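Local coordinates for Glyco_hydro_cc domain-containing protein (Trichoderma gamsii, PDB 6UBD) that probably binds oligosaccharides related to beta-1,3-glucan, as a subgroup VII member of glycoside hydrolase family GH128, at residues A139-P144 against S166-S171; T170-F175 against K195-T200; T200-V205 against L238-T243. All coordinates share one frame; numbering follows the deposited sequence.

Overall arrangement
The three contacts show how a (β/α)8 barrel is sewn together from neighbouring strands. From the N terminus, contact 1 comes first and closes the loop that carries helix 154-159, setting strand 140-142 beside the start of strand 170-176. Contact 2 opens on residues of that same segment, Thr170 and Ser171, and closes round helix 179-193 by pairing strand 170-176 with strand 197-206. Contact 3 starts from Thr200, the last residue of contact 2, and runs past helix 217-233 to strand 237-243. The loops therefore follow in series, neither nesting nor crossing, and four successive barrel strands are joined edge to edge.

Contact 1: residues A139-P144 against S166-S171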
loop_
_atom_site.group_PDB
_atom_site.type_symbol
_atom_site.label_atom_id
_atom_site.label_comp_id
_atom_site.label_asym_id
_atom_site.label_seq_id
_atom_site.Cartn_x
_atom_site.Cartn_y
_atom_site.Cartn_z
ATOM N N ALA A 139 5.713 0.073 17.127
ATOM C CA ALA A 139 5.384 0.301 15.709
ATOM C C ALA A 139 3.910 0.724 15.552
ATOM O O ALA A 139 3.028 0.165 16.248
ATOM C CB ALA A 139 5.626 -0.969 14.922
ATOM N N ALA A 140 3.620 1.620 14.584
ATOM C CA ALA A 140 2.253 1.832 14.095
ATOM C C ALA A 140 1.886 0.674 13.148
ATOM O O ALA A 140 2.705 0.304 12.283
ATOM C CB ALA A 140 2.125 3.150 13.380
ATOM N N LEU A 141 0.682 0.099 13.372
ATOM C CA LEU A 141 0.272 -1.120 12.623
ATOM C C LEU A 141 -0.747 -0.823 11.512
ATOM O O LEU A 141 -1.756 -0.165 11.823
ATOM C CB LEU A 141 -0.336 -2.132 13.630
ATOM C CG LEU A 141 0.564 -2.603 14.778
ATOM C CD1 LEU A 141 -0.127 -3.732 15.543
ATOM C CD2 LEU A 141 1.904 -3.109 14.269
ATOM N N GLY A 142 -0.499 -1.394 10.338
ATOM C CA GLY A 142 -1.451 -1.279 9.238
ATOM C C GLY A 142 -2.205 -2.587 9.075
ATOM O O GLY A 142 -1.611 -3.672 9.059
ATOM N N SER A 143 -3.498 -2.514 8.718
ATOM C CA SER A 143 -4.308 -3.702 8.487
ATOM C C SER A 143 -3.772 -4.498 7.311
ATOM O O SER A 143 -3.132 -3.894 6.380
ATOM C CB SER A 143 -5.775 -3.367 8.259
ATOM O OG SER A 143 -6.028 -2.827 6.933
ATOM N N PRO A 144 -4.161 -5.769 7.158
ATOM C CA PRO A 144 -4.099 -6.398 5.839
ATOM C C PRO A 144 -4.932 -5.603 4.792
ATOM O O PRO A 144 -5.909 -4.966 5.137
ATOM C CB PRO A 144 -4.667 -7.809 6.104
ATOM C CG PRO A 144 -4.484 -8.015 7.605
ATOM C CD PRO A 144 -4.815 -6.645 8.163
ATOM N N SER A 166 -5.142 -4.469 17.914
ATOM C CA SER A 166 -5.727 -4.125 16.582
ATOM C C SER A 166 -4.801 -3.181 15.804
ATOM O O SER A 166 -3.732 -2.750 16.279
ATOM C CB SER A 166 -7.118 -3.613 16.720
ATOM O OG SER A 166 -7.748 -3.482 15.453
ATOM N N TRP A 167 -5.186 -2.861 14.571
ATOM C CA TRP A 167 -4.411 -1.937 13.713
ATOM C C TRP A 167 -4.719 -0.475 14.045
ATOM O O TRP A 167 -5.719 -0.103 14.618
ATOM C CB TRP A 167 -4.628 -2.226 12.236
ATOM C CG TRP A 167 -6.013 -2.101 11.692
ATOM C CD1 TRP A 167 -6.545 -0.986 11.113
ATOM C CD2 TRP A 167 -6.965 -3.150 11.529
ATOM N NE1 TRP A 167 -7.791 -1.274 10.632
ATOM C CE2 TRP A 167 -8.085 -2.593 10.859
ATOM C CE3 TRP A 167 -6.995 -4.502 11.932
ATOM C CZ2 TRP A 167 -9.198 -3.376 10.560
ATOM C CZ3 TRP A 167 -8.090 -5.249 11.589
ATOM C CH2 TRP A 167 -9.158 -4.687 10.887
ATOM N N ASP A 168 -3.755 0.389 13.680
ATOM C CA ASP A 168 -3.867 1.872 13.807
ATOM C C ASP A 168 -4.368 2.546 12.495
ATOM O O ASP A 168 -5.117 3.546 12.600
ATOM C CB ASP A 168 -2.501 2.398 14.186
ATOM C CG ASP A 168 -1.934 1.878 15.493
ATOM O OD1 ASP A 168 -2.627 2.129 16.514
ATOM O OD2 ASP A 168 -0.949 1.095 15.471
ATOM N N PHE A 169 -4.007 1.978 11.336
ATOM C CA PHE A 169 -4.416 2.545 10.036
ATOM C C PHE A 169 -4.884 1.366 9.177
ATOM O O PHE A 169 -4.302 0.276 9.213
ATOM C CB PHE A 169 -3.309 3.411 9.367
ATOM C CG PHE A 169 -2.027 2.695 9.002
ATOM C CD1 PHE A 169 -0.948 2.616 9.882
ATOM C CD2 PHE A 169 -1.869 2.104 7.764
ATOM C CE1 PHE A 169 0.244 2.036 9.472
ATOM C CE2 PHE A 169 -0.700 1.480 7.375
ATOM C CZ PHE A 169 0.366 1.484 8.226
ATOM N N THR A 170 -5.939 1.617 8.386
ATOM C CA THR A 170 -6.552 0.613 7.525
ATOM C C THR A 170 -5.837 0.688 6.156
ATOM O O THR A 170 -5.880 1.809 5.473
ATOM C CB THR A 170 -8.055 0.853 7.353
ATOM O OG1 THR A 170 -8.667 0.817 8.668
ATOM C CG2 THR A 170 -8.688 -0.226 6.514
ATOM N N SER A 171 -5.177 -0.345 5.681
ATOM C CA SER A 171 -4.491 -0.381 4.353
ATOM C C SER A 171 -5.506 -0.787 3.316
ATOM O O SER A 171 -6.203 -1.819 3.472
ATOM C CB SER A 171 -3.380 -1.443 4.384
ATOM O OG SER A 171 -2.456 -1.230 5.418
HETATM O O HOH W 1 0.661 0.224 17.515
#
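Gly142 and Phe169 make a single backbone bridge, CA to CA 4.9 Å, held by hydrogen bonds from Phe169 N to Leu141 O and from Ser143 N to Phe169 O. Here strand 140-142 meets the approach to strand 170-176 in the (β/α)8 barrel, and side chains complete the seam. Leu141 O takes a second donor, Asp168 N, while Leu141 N points almost straight (172°) at Asp168 OD2, 2.8 Å away on the anti lone pair of the carboxylate. A water donates to this same oxygen and to Ala139 O, fixing the acid from a further direction. The Phe169 ring lies flat against the glycine: Gly142 CA stands over its centre, 3.5 Å from the centroid, where a side chain would collide with the ring. Trp167 has CG wedged between its backbone N and carbonyl carbon (chi1 61°), which brings one indole face under Ser143 CB, 3.5 Å from the centroid of the five-membered ring. The indole packs on Trp127 of helix 120-136 and Phe158 of helix 154-159, and its NE1 donates to Thr170 OG1. Exchanging Trp167 for an alanine would probably leave Ser143 CB without its platform and Thr170 OG1 without this donor. Ser143 OG accepts from Ser171 N and donates to Pro144 O; in return Ser171 OG donates, in the carbonyl plane, to Ser143 O at 2.9 Å.

Contact 2: residues T170-F175 against K195-T200; sequences TSIHIF and KPLWVT
Val199 meets two isoleucines of the adjoining strand at once: its CG2 lies 3.9 Å from Ile172 CG1 and equally 3.9 Å from Ile174 CD1. Ile174 crosses the valine at about a right angle, its CG1 and CD1 also meeting Val199 CG1, which stands opposite the backbone N (chi1 -176°). Farther back, Leu197 CD2 rests 3.9 Å from Thr170 CB, and Tyr189 of helix 179-193 packs on both Ile172 and Leu197. These residues thus face the connecting helix of a β-α-β crossover, in which strands 170-176 and 197-206 run parallel. Their ladder has four backbone hydrogen bonds: Thr170 N to Pro196 O, Trp198 N to Thr170 O, Ile172 N to Trp198 O and Thr200 N to Ile172 O. Ser171 and Trp198 point to the other face, where Trp198 stacks on Phe169 and Ser171 CB touches Thr200 CG2. Thr200 OG1 approaches the His173 ring at its edge, in plane, 3.3 Å from His173 CD2, while His173 ND1 is hydrogen-bonded to Glu106. At the N-terminal start of strand 170-176 a water accepts from Lys195 N and from Thr170 OG1, 2.8 Å away, which itself accepts from Trp167 NE1.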
loop_
_atom_site.group_PDB
_atom_site.type_symbol
_atom_site.label_atom_id
_atom_site.label_comp_id
_atom_site.label_asym_id
_atom_site.label_seq_id
_atom_site.Cartn_x
_atom_site.Cartn_y
_atom_site.Cartn_z
ATOM N N THR A 170 -5.939 1.617 8.386
ATOM C CA THR A 170 -6.552 0.613 7.525
ATOM C C THR A 170 -5.837 0.688 6.156
ATOM O O THR A 170 -5.880 1.809 5.473
ATOM C CB THR A 170 -8.055 0.853 7.353
ATOM O OG1 THR A 170 -8.667 0.817 8.668
ATOM C CG2 THR A 170 -8.688 -0.226 6.514
ATOM N N SER A 171 -5.177 -0.345 5.681
ATOM C CA SER A 171 -4.491 -0.381 4.353
ATOM C C SER A 171 -5.506 -0.787 3.316
ATOM O O SER A 171 -6.203 -1.819 3.472
ATOM C CB SER A 171 -3.380 -1.443 4.384
ATOM O OG SER A 171 -2.456 -1.230 5.418
ATOM N N ILE A 172 -5.598 -0.011 2.209
ATOM C CA ILE A 172 -6.525 -0.270 1.073
ATOM C C ILE A 172 -5.797 -0.239 -0.268
ATOM O O ILE A 172 -4.788 0.473 -0.419
ATOM C CB ILE A 172 -7.779 0.649 1.155
ATOM C CG1 ILE A 172 -7.490 2.098 0.746
ATOM C CG2 ILE A 172 -8.382 0.534 2.576
ATOM C CD1 ILE A 172 -8.781 2.960 0.686
ATOM N N HIS A 173 -6.316 -1.020 -1.188
ATOM C CA HIS A 173 -5.847 -1.037 -2.592
ATOM C C HIS A 173 -6.973 -0.445 -3.453
ATOM O O HIS A 173 -8.105 -0.909 -3.368
ATOM C CB HIS A 173 -5.548 -2.481 -3.041
ATOM C CG HIS A 173 -4.256 -3.006 -2.480
ATOM N ND1 HIS A 173 -3.736 -4.249 -2.867
ATOM C CD2 HIS A 173 -3.357 -2.426 -1.647
ATOM C CE1 HIS A 173 -2.560 -4.394 -2.237
ATOM N NE2 HIS A 173 -2.296 -3.309 -1.503
ATOM N N ILE A 174 -6.662 0.574 -4.285
ATOM C CA ILE A 174 -7.688 1.205 -5.184
ATOM C C ILE A 174 -7.317 0.968 -6.664
ATOM O O ILE A 174 -6.289 1.514 -7.146
ATOM C CB ILE A 174 -7.807 2.685 -4.823
ATOM C CG1 ILE A 174 -8.298 2.894 -3.387
ATOM C CG2 ILE A 174 -8.796 3.335 -5.830
ATOM C CD1 ILE A 174 -8.546 4.332 -2.946
ATOM N N PHE A 175 -8.078 0.107 -7.285
ATOM C CA PHE A 175 -7.937 -0.254 -8.719
ATOM C C PHE A 175 -9.298 0.052 -9.315
ATOM O O PHE A 175 -10.217 -0.754 -9.278
ATOM C CB PHE A 175 -7.506 -1.700 -8.901
ATOM C CG PHE A 175 -6.194 -2.034 -8.248
ATOM C CD1 PHE A 175 -5.028 -1.394 -8.632
ATOM C CD2 PHE A 175 -6.121 -3.046 -7.308
ATOM C CE1 PHE A 175 -3.830 -1.730 -8.061
ATOM C CE2 PHE A 175 -4.910 -3.354 -6.693
ATOM C CZ PHE A 175 -3.751 -2.667 -7.050
ATOM N N LYS A 195 -11.103 4.227 11.116
ATOM C CA LYS A 195 -9.691 4.522 11.340
ATOM C C LYS A 195 -9.123 5.235 10.108
ATOM O O LYS A 195 -9.584 5.044 8.983
ATOM C CB LYS A 195 -8.913 3.242 11.662
ATOM C CG LYS A 195 -9.327 2.597 12.993
ATOM C CD LYS A 195 -8.695 1.244 13.312
ATOM C CE LYS A 195 -9.067 0.700 14.670
ATOM N NZ LYS A 195 -8.521 -0.689 14.928
ATOM N N PRO A 196 -8.016 5.990 10.302
ATOM C CA PRO A 196 -7.374 6.604 9.130
ATOM C C PRO A 196 -6.953 5.571 8.072
ATOM O O PRO A 196 -6.612 4.394 8.421
ATOM C CB PRO A 196 -6.145 7.309 9.732
ATOM C CG PRO A 196 -6.528 7.543 11.177
ATOM C CD PRO A 196 -7.343 6.359 11.564
ATOM N N LEU A 197 -6.963 5.982 6.806
ATOM C CA LEU A 197 -6.661 5.121 5.670
ATOM C C LEU A 197 -5.262 5.361 5.116
ATOM O O LEU A 197 -4.845 6.560 4.942
ATOM C CB LEU A 197 -7.686 5.397 4.560
ATOM C CG LEU A 197 -9.175 5.363 4.933
ATOM C CD1 LEU A 197 -10.028 5.770 3.740
ATOM C CD2 LEU A 197 -9.614 3.980 5.550
ATOM N N TRP A 198 -4.578 4.308 4.700
ATOM C CA TRP A 198 -3.426 4.375 3.772
ATOM C C TRP A 198 -3.790 3.638 2.513
ATOM O O TRP A 198 -4.246 2.461 2.550
ATOM C CB TRP A 198 -2.173 3.725 4.342
ATOM C CG TRP A 198 -1.426 4.445 5.430
ATOM C CD1 TRP A 198 -1.910 5.363 6.313
ATOM C CD2 TRP A 198 -0.025 4.273 5.721
ATOM N NE1 TRP A 198 -0.897 5.779 7.164
ATOM C CE2 TRP A 198 0.265 5.129 6.813
ATOM C CE3 TRP A 198 0.990 3.531 5.140
ATOM C CZ2 TRP A 198 1.539 5.211 7.352
ATOM C CZ3 TRP A 198 2.267 3.634 5.673
ATOM C CH2 TRP A 198 2.521 4.474 6.754
ATOM N N VAL A 199 -3.631 4.324 1.347
ATOM C CA VAL A 199 -3.823 3.677 0.029
ATOM C C VAL A 199 -2.483 3.093 -0.385
ATOM O O VAL A 199 -1.611 3.805 -0.892
ATOM C CB VAL A 199 -4.358 4.677 -1.017
ATOM C CG1 VAL A 199 -4.643 3.983 -2.362
ATOM C CG2 VAL A 199 -5.633 5.338 -0.534
ATOM N N THR A 200 -2.258 1.822 -0.076
ATOM C CA THR A 200 -0.906 1.235 -0.142
ATOM C C THR A 200 -0.540 0.741 -1.558
ATOM O O THR A 200 0.656 0.459 -1.812
ATOM C CB THR A 200 -0.743 0.175 0.953
ATOM O OG1 THR A 200 -1.705 -0.862 0.691
ATOM C CG2 THR A 200 -0.874 0.758 2.369
HETATM O O HOH W 2 -10.783 2.648 8.474
#

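Contact 3: residues T200-V205 against L238-T243; sequences TEFACV and LAYAYT
Phe202 lays one ring face over the backbone of Tyr242, whose CA sits above the plane toward the rim, 4.0 Å from the ring centroid. The two segments belong to neighbouring parallel strands of the (β/α)8 barrel, 197-206 and 237-243, which diverge at 54° here, and side-chain packing carries much of the contact. Between their backbones lies a weak hydrogen bond, Phe202 N to Ala241 O, at 3.3 Å, with Glu201 CA also near that oxygen. The phenyl group comes across to its neighbour because CG lies between the backbone N and carbonyl carbon (chi1 73°), which swings CD2 and CE2 against the Ala241-Tyr242 peptide. Its CZ reaches Tyr242 CB at 3.9 Å; the two rings are turned obliquely, planes at 68°. Phe202 CE2 also meets Tyr240 CD1 at 4.0 Å, so the phenyl ring touches both tyrosines of the neighbouring strand, and Trp223 of helix 217-233 packs on it as well. Both hydroxyls have partners beyond the contact: Tyr240 OH bonds to Glu232, Tyr242 OH to the backbone of Trp252, whose indole stacks on the Tyr242 ring. Glu201 and Thr243 cross obliquely, Glu201 CB and CG lying along Thr243 CB while Glu201 OE1 comes 3.6 Å from Thr243 OG1; Trp56 NE1 engages Glu201 OE2, and Gly245 N engages Thr243 OG1. The threonine methyl turns to the neighbouring backbone, Thr243 CG2 coming within 3.4 Å of Phe202 O.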
loop_
_atom_site.group_PDB
_atom_site.type_symbol
_atom_site.label_atom_id
_atom_site.label_comp_id
_atom_site.label_asym_id
_atom_site.label_seq_id
_atom_site.Cartn_x
_atom_site.Cartn_y
_atom_site.Cartn_z
ATOM N N THR A 200 -2.258 1.822 -0.076
ATOM C CA THR A 200 -0.906 1.235 -0.142
ATOM C C THR A 200 -0.540 0.741 -1.558
ATOM O O THR A 200 0.656 0.459 -1.812
ATOM C CB THR A 200 -0.743 0.175 0.953
ATOM O OG1 THR A 200 -1.705 -0.862 0.691
ATOM C CG2 THR A 200 -0.874 0.758 2.369
ATOM N N GLU A 201 -1.548 0.615 -2.415
ATOM C CA GLU A 201 -1.335 0.489 -3.887
ATOM C C GLU A 201 -2.523 1.165 -4.558
ATOM O O GLU A 201 -3.644 1.001 -4.126
ATOM C CB GLU A 201 -1.322 -0.936 -4.433
ATOM C CG GLU A 201 -0.135 -1.807 -3.972
ATOM C CD GLU A 201 -0.233 -3.197 -4.567
ATOM O OE1 GLU A 201 -0.587 -3.298 -5.745
ATOM O OE2 GLU A 201 0.063 -4.176 -3.890
ATOM N N PHE A 202 -2.286 1.908 -5.666
ATOM C CA PHE A 202 -3.370 2.388 -6.587
ATOM C C PHE A 202 -2.878 2.359 -8.033
ATOM O O PHE A 202 -1.678 2.483 -8.320
ATOM C CB PHE A 202 -3.954 3.747 -6.148
ATOM C CG PHE A 202 -3.002 4.923 -6.395
ATOM C CD1 PHE A 202 -2.893 5.509 -7.664
ATOM C CD2 PHE A 202 -2.259 5.464 -5.361
ATOM C CE1 PHE A 202 -2.005 6.559 -7.863
ATOM C CE2 PHE A 202 -1.344 6.504 -5.585
ATOM C CZ PHE A 202 -1.233 7.055 -6.835
ATOM N N ALA A 203 -3.847 2.079 -8.903
ATOM C CA ALA A 203 -3.608 2.158 -10.372
ATOM C C ALA A 203 -4.954 2.261 -11.059
ATOM O O ALA A 203 -6.027 1.842 -10.573
ATOM C CB ALA A 203 -2.905 0.933 -10.939
ATOM N N CYS A 204 -4.949 2.848 -12.277
ATOM C CA CYS A 204 -6.154 3.025 -13.138
ATOM C C CYS A 204 -6.444 1.685 -13.838
ATOM O O CYS A 204 -5.638 1.213 -14.667
ATOM C CB CYS A 204 -5.893 4.123 -14.162
ATOM S SG CYS A 204 -7.313 4.625 -15.182
ATOM N N VAL A 205 -7.562 1.071 -13.466
ATOM C CA VAL A 205 -7.997 -0.269 -13.957
ATOM C C VAL A 205 -9.515 -0.247 -14.102
ATOM O O VAL A 205 -10.246 0.256 -13.247
ATOM C CB VAL A 205 -7.577 -1.405 -13.013
ATOM C CG1 VAL A 205 -7.977 -2.767 -13.592
ATOM C CG2 VAL A 205 -6.113 -1.362 -12.642
ATOM N N LEU A 238 -4.419 9.374 4.933
ATOM C CA LEU A 238 -3.182 9.927 5.562
ATOM C C LEU A 238 -1.914 9.528 4.781
ATOM O O LEU A 238 -0.858 10.091 5.106
ATOM C CB LEU A 238 -3.113 9.539 7.043
ATOM C CG LEU A 238 -4.160 10.231 7.931
ATOM C CD1 LEU A 238 -3.866 9.983 9.360
ATOM C CD2 LEU A 238 -4.343 11.748 7.650
ATOM N N ALA A 239 -1.995 8.636 3.793
ATOM C CA ALA A 239 -0.837 8.221 2.963
ATOM C C ALA A 239 -1.371 7.553 1.722
ATOM O O ALA A 239 -2.451 6.921 1.752
ATOM C CB ALA A 239 0.070 7.278 3.745
ATOM N N TYR A 240 -0.616 7.666 0.613
ATOM C CA TYR A 240 -0.960 6.976 -0.644
ATOM C C TYR A 240 0.319 6.560 -1.375
ATOM O O TYR A 240 1.359 7.230 -1.210
ATOM C CB TYR A 240 -1.891 7.812 -1.533
ATOM C CG TYR A 240 -1.399 9.192 -1.886
ATOM C CD1 TYR A 240 -0.467 9.389 -2.936
ATOM C CD2 TYR A 240 -1.837 10.300 -1.180
ATOM C CE1 TYR A 240 0.013 10.675 -3.252
ATOM C CE2 TYR A 240 -1.386 11.596 -1.514
ATOM C CZ TYR A 240 -0.447 11.768 -2.544
ATOM O OH TYR A 240 0.048 13.049 -2.874
ATOM N N ALA A 241 0.246 5.584 -2.247
ATOM C CA ALA A 241 1.434 5.043 -2.925
ATOM C C ALA A 241 1.090 4.475 -4.317
ATOM O O ALA A 241 0.306 3.542 -4.476
ATOM C CB ALA A 241 2.100 3.978 -2.084
ATOM N N TYR A 242 1.718 5.067 -5.363
ATOM C CA TYR A 242 1.643 4.601 -6.782
ATOM C C TYR A 242 2.374 3.244 -6.910
ATOM O O TYR A 242 3.540 3.227 -6.533
ATOM C CB TYR A 242 2.291 5.706 -7.651
ATOM C CG TYR A 242 2.202 5.585 -9.159
ATOM C CD1 TYR A 242 2.710 4.480 -9.824
ATOM C CD2 TYR A 242 1.624 6.603 -9.920
ATOM C CE1 TYR A 242 2.635 4.383 -11.211
ATOM C CE2 TYR A 242 1.588 6.551 -11.305
ATOM C CZ TYR A 242 2.110 5.456 -11.960
ATOM O OH TYR A 242 2.004 5.438 -13.356
ATOM N N THR A 243 1.720 2.209 -7.435
ATOM C CA THR A 243 2.350 0.879 -7.585
ATOM C C THR A 243 3.045 0.715 -8.936
ATOM O O THR A 243 2.500 1.136 -9.990
ATOM C CB THR A 243 1.330 -0.224 -7.309
ATOM O OG1 THR A 243 2.109 -1.448 -7.327
ATOM C CG2 THR A 243 0.186 -0.336 -8.283
#